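Local coordinates for protein diphosphomevalonate decarboxylase, putative (Trypanosoma brucei, PDB 2HKE) that probably catalyses the ATP-dependent decarboxylation of (R)-5-diphosphomevalonate to isopentenyl diphosphate in the mevalonate pathway of isoprenoid and sterol synthesis, at residues A[313-317]-A[318-322]; A[340-343]-A[344-347]. The protein carries 1 engineered substitution. All coordinates share one frame; numbering follows the deposited sequence.

Contact 1 (A[313-317]-A[318-322])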
loop_
_atom_site.group_PDB
_atom_site.type_symbol
_atom_site.label_atom_id
_atom_site.label_comp_id
_atom_site.label_asym_id
_atom_site.label_seq_id
_atom_site.Cartn_x
_atom_site.Cartn_y
_atom_site.Cartn_z
ATOM N N MET A 313 22.357 3.355 10.626
ATOM C CA MET A 313 23.136 3.229 9.377
ATOM C C MET A 313 22.564 4.151 8.340
ATOM O O MET A 313 23.298 4.909 7.697
ATOM C CB MET A 313 23.130 1.769 8.915
ATOM C CG MET A 313 23.859 1.508 7.632
ATOM S SD MET A 313 22.832 1.775 6.161
ATOM C CE MET A 313 21.452 0.580 6.321
ATOM N N LEU A 314 21.235 4.138 8.156
ATOM C CA LEU A 314 20.608 5.096 7.217
ATOM C C LEU A 314 20.959 6.562 7.488
ATOM O O LEU A 314 21.166 7.319 6.551
ATOM C CB LEU A 314 19.077 4.955 7.192
ATOM C CG LEU A 314 18.530 3.605 6.691
ATOM C CD1 LEU A 314 16.986 3.575 6.715
ATOM C CD2 LEU A 314 19.097 3.247 5.291
ATOM N N MET A 315 20.963 6.968 8.762
ATOM C CA MET A 315 21.206 8.378 9.153
ATOM C C MET A 315 22.614 8.857 8.884
ATOM O O MET A 315 22.850 10.058 8.803
ATOM C CB MET A 315 20.890 8.571 10.608
ATOM C CG MET A 315 19.394 8.421 10.941
ATOM S SD MET A 315 18.288 9.496 10.057
ATOM C CE MET A 315 17.781 8.563 8.602
ATOM N N GLU A 316 23.544 7.930 8.797
ATOM C CA GLU A 316 24.889 8.272 8.408
ATOM C C GLU A 316 24.953 8.720 6.954
ATOM O O GLU A 316 25.813 9.471 6.584
ATOM C CB GLU A 316 25.778 7.092 8.675
ATOM C CG GLU A 316 25.916 6.906 10.123
ATOM C CD GLU A 316 26.830 7.937 10.794
ATOM O OE1 GLU A 316 27.749 8.477 10.123
ATOM O OE2 GLU A 316 26.619 8.159 12.003
ATOM N N HIS A 317 24.032 8.230 6.136
ATOM C CA HIS A 317 24.058 8.472 4.698
ATOM C C HIS A 317 22.982 9.445 4.289
ATOM O O HIS A 317 23.126 10.196 3.303
ATOM C CB HIS A 317 23.863 7.126 3.971
ATOM C CG HIS A 317 24.943 6.132 4.260
ATOM N ND1 HIS A 317 24.951 5.338 5.376
ATOM C CD2 HIS A 317 26.058 5.819 3.578
ATOM C CE1 HIS A 317 26.022 4.572 5.372
ATOM N NE2 HIS A 317 26.721 4.861 4.294
ATOM N N PHE A 318 21.859 9.388 4.981
ATOM C CA PHE A 318 20.725 10.306 4.741
ATOM C C PHE A 318 20.312 10.959 6.062
ATOM O O PHE A 318 19.270 10.646 6.613
ATOM C CB PHE A 318 19.544 9.548 4.150
ATOM C CG PHE A 318 19.775 9.017 2.773
ATOM C CD1 PHE A 318 20.279 7.749 2.580
ATOM C CD2 PHE A 318 19.487 9.800 1.667
ATOM C CE1 PHE A 318 20.504 7.271 1.279
ATOM C CE2 PHE A 318 19.682 9.326 0.375
ATOM C CZ PHE A 318 20.189 8.053 0.192
ATOM N N PRO A 319 21.141 11.889 6.592
ATOM C CA PRO A 319 20.904 12.433 7.919
ATOM C C PRO A 319 19.614 13.179 7.944
ATOM O O PRO A 319 19.423 14.147 7.191
ATOM C CB PRO A 319 22.105 13.369 8.141
ATOM C CG PRO A 319 23.091 12.949 7.106
ATOM C CD PRO A 319 22.350 12.456 5.969
ATOM N N THR A 320 18.720 12.720 8.805
ATOM C CA THR A 320 17.364 13.197 8.859
ATOM C C THR A 320 17.016 13.577 10.309
ATOM O O THR A 320 17.163 12.764 11.225
ATOM C CB THR A 320 16.382 12.116 8.401
ATOM O OG1 THR A 320 16.771 11.638 7.093
ATOM C CG2 THR A 320 14.913 12.660 8.419
ATOM N N PRO A 321 16.509 14.789 10.505
ATOM C CA PRO A 321 16.179 15.193 11.886
ATOM C C PRO A 321 15.049 14.344 12.497
ATOM O O PRO A 321 14.135 13.906 11.776
ATOM C CB PRO A 321 15.773 16.664 11.758
ATOM C CG PRO A 321 15.624 16.959 10.319
ATOM C CD PRO A 321 16.212 15.822 9.506
ATOM N N PHE A 322 15.073 14.152 13.818
ATOM C CA PHE A 322 14.062 13.282 14.468
ATOM C C PHE A 322 12.669 13.834 14.370
ATOM O O PHE A 322 11.675 13.079 14.398
ATOM C CB PHE A 322 14.408 12.983 15.921
ATOM C CG PHE A 322 15.590 12.111 16.067
ATOM C CD1 PHE A 322 15.561 10.825 15.613
ATOM C CD2 PHE A 322 16.753 12.574 16.672
ATOM C CE1 PHE A 322 16.667 9.993 15.744
ATOM C CE2 PHE A 322 17.849 11.750 16.804
ATOM C CZ PHE A 322 17.804 10.463 16.336
#
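Met-315 and Thr-320 meet where the chain runs off helix 307-317, and here the side chains pack tightly. The methionine chain bends at chi2 (-57°) and again at chi3, which folds its thioether back over the departing backbone. SD lies 3.5 Å from Thr-320 N and also reaches Thr-320 CB, while the methyl CE comes within 3.2 Å of Phe-318 O. The same oxygen accepts a hydrogen bond from the threonine hydroxyl, Thr-320 OG1 lying 2.7 Å from Phe-318 O and above the carbonyl plane. This hydroxyl is also hydrogen-bonded to Phe-356 N, so the outgoing loop is held at this point.

The segment illustrates how the last turn of a helix hands over to a loop, here in the C-terminal, GHMP-type domain ahead of strand 325-327. Leu-314 O takes two backbone donors, His-317 N and Phe-318 N, the latter at 2.7 Å. In the same last turn, His-317 ND1 donates to Met-313 O at 2.9 Å; the acceptor lies in the plane of the imidazole, and NE2 bonds to Leu-348 N, so both ring nitrogens are engaged and the rotation of the ring is fixed.

The solvent side is more thinly covered. There the exposed Pro-319 meets the helix end mainly at a backbone oxygen, setting CB and CG against Met-315 O, with CG at 3.4 Å; the proline nitrogen has no hydrogen to offer that oxygen.

Contact 2 (A[340-343]-A[344-347])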
loop_
_atom_site.group_PDB
_atom_site.type_symbol
_atom_site.label_atom_id
_atom_site.label_comp_id
_atom_site.label_asym_id
_atom_site.label_seq_id
_atom_site.Cartn_x
_atom_site.Cartn_y
_atom_site.Cartn_z
ATOM N N SER A 340 25.159 3.270 19.091
ATOM C CA SER A 340 26.479 3.677 18.728
ATOM C C SER A 340 26.860 2.889 17.475
ATOM O O SER A 340 27.220 1.738 17.554
ATOM C CB SER A 340 27.468 3.382 19.849
ATOM O OG SER A 340 28.696 3.993 19.535
ATOM N N LEU A 341 26.753 3.512 16.325
ATOM C CA LEU A 341 26.909 2.780 15.057
ATOM C C LEU A 341 28.369 2.432 14.847
ATOM O O LEU A 341 29.219 3.309 14.902
ATOM C CB LEU A 341 26.458 3.619 13.877
ATOM C CG LEU A 341 26.475 2.936 12.505
ATOM C CD1 LEU A 341 25.383 1.974 12.508
ATOM C CD2 LEU A 341 26.344 3.910 11.342
ATOM N N PRO A 342 28.664 1.169 14.629
ATOM C CA PRO A 342 30.016 0.756 14.261
ATOM C C PRO A 342 30.535 1.438 13.020
ATOM O O PRO A 342 29.796 1.650 12.048
ATOM C CB PRO A 342 29.867 -0.719 13.982
ATOM C CG PRO A 342 28.689 -1.133 14.798
ATOM C CD PRO A 342 27.760 0.022 14.787
ATOM N N ASP A 343 31.845 1.718 13.015
ATOM C CA ASP A 343 32.439 2.439 11.914
ATOM C C ASP A 343 32.289 1.716 10.589
ATOM O O ASP A 343 32.237 2.372 9.569
ATOM C CB ASP A 343 33.942 2.655 12.196
ATOM C CG ASP A 343 34.314 4.090 12.153
ATOM O OD1 ASP A 343 34.095 4.723 11.090
ATOM O OD2 ASP A 343 34.793 4.602 13.202
ATOM N N GLU A 344 32.242 0.382 10.614
ATOM C CA GLU A 344 32.059 -0.449 9.421
ATOM C C GLU A 344 30.797 -0.089 8.627
ATOM O O GLU A 344 30.742 -0.343 7.426
ATOM C CB GLU A 344 31.982 -1.938 9.750
ATOM C CG GLU A 344 31.048 -2.286 10.893
ATOM C CD GLU A 344 30.974 -3.765 11.288
ATOM O OE1 GLU A 344 31.355 -4.666 10.499
ATOM O OE2 GLU A 344 30.477 -4.024 12.439
ATOM N N TYR A 345 29.811 0.527 9.268
ATOM C CA TYR A 345 28.543 0.803 8.573
ATOM C C TYR A 345 28.435 2.249 8.155
ATOM O O TYR A 345 27.341 2.721 7.805
ATOM C CB TYR A 345 27.345 0.377 9.448
ATOM C CG TYR A 345 27.411 -1.039 9.861
ATOM C CD1 TYR A 345 27.491 -2.060 8.917
ATOM C CD2 TYR A 345 27.331 -1.407 11.183
ATOM C CE1 TYR A 345 27.541 -3.377 9.282
ATOM C CE2 TYR A 345 27.388 -2.742 11.550
ATOM C CZ TYR A 345 27.504 -3.718 10.590
ATOM O OH TYR A 345 27.573 -5.042 10.974
ATOM N N LYS A 346 29.540 2.984 8.224
ATOM C CA LYS A 346 29.575 4.340 7.769
ATOM C C LYS A 346 30.256 4.255 6.402
ATOM O O LYS A 346 31.058 3.342 6.130
ATOM C CB LYS A 346 30.353 5.239 8.742
ATOM C CG LYS A 346 29.781 5.299 10.131
ATOM C CD LYS A 346 30.734 6.001 11.101
ATOM C CE LYS A 346 30.221 5.888 12.546
ATOM N NZ LYS A 346 30.993 6.775 13.443
ATOM N N LYS A 347 29.917 5.194 5.546
ATOM C CA LYS A 347 30.464 5.285 4.209
ATOM C C LYS A 347 30.351 3.951 3.465
ATOM O O LYS A 347 31.344 3.409 2.962
ATOM C CB LYS A 347 31.920 5.822 4.268
ATOM C CG LYS A 347 32.009 7.275 4.772
ATOM C CD LYS A 347 31.540 8.306 3.690
ATOM C CE LYS A 347 31.420 9.788 4.242
ATOM N NZ LYS A 347 30.624 9.959 5.530
HETATM O O HOH W 1 29.597 5.486 16.177
HETATM O O HOH W 2 33.706 3.271 7.445
#
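Pro-342 and Tyr-345 touch across a short 3-10 turn in the loop between helix 330-338 and strand 358-363. Its backbone signature is a pair of successive i to i+3 bonds: Tyr-345 N donates to Pro-342 O at 3.0 Å, and Lys-346 N to Asp-343 O at 3.1 Å.

Pro-342 crosses the tyrosine ring obliquely, with Pro-342 CB 3.8 Å from Tyr-345 CD2, while the proline CD lies at the ring edge, in its plane. Leu-341 CD1 packs on Tyr-345 CB at 4.0 Å. Over one face of the ring sits Glu-344 CG, close to its centre; a chi1 of 48° sets this CG between the backbone N and the carbonyl carbon, against Pro-342 CB, and the glutamate chain runs on extended from there. The ring also meets Tyr-279 edge-to-face.

Lys-346 can be followed outward along an extended chain. CB rests on Asp-343 O. CG lies 3.9 Å from Leu-341 CD2, the leucine and lysine chains passing in opposite directions. CD slants past the aspartate carboxylate, 3.6 Å from Asp-343 OD1, and CE approaches Leu-341 O. At the tip, NZ stays 4.4 Å from Asp-343 OD2, beyond a salt bridge, although the opposite charges probably still attract. A second water joins Asp-343 O to Lys-346 O, while the first donates to Leu-341 O at 2.6 Å and weakly accepts from Lys-346 NZ.

How the contacts relate
Read from the N terminus, the chain first leaves helix 307-317 through contact 1, passes strand 325-327 and helix 330-338, and then makes the turn of contact 2 before strand 358-363. The two contacts are thus in series, neither enclosing nor crossing the other, and each closes only a few residues of chain. The centres of contact 1 and contact 2 lie about 12 Å apart. Glu-316 CG touches Leu-341 CD2, and His-317 CE1 approaches Tyr-345 O, so the turn of 340-347 packs against the end of the helix. Helix 267-283 borders both: Leu-275 lies beside Met-313 and His-317, while Lys-282 and Lys-283 lie beside Tyr-345.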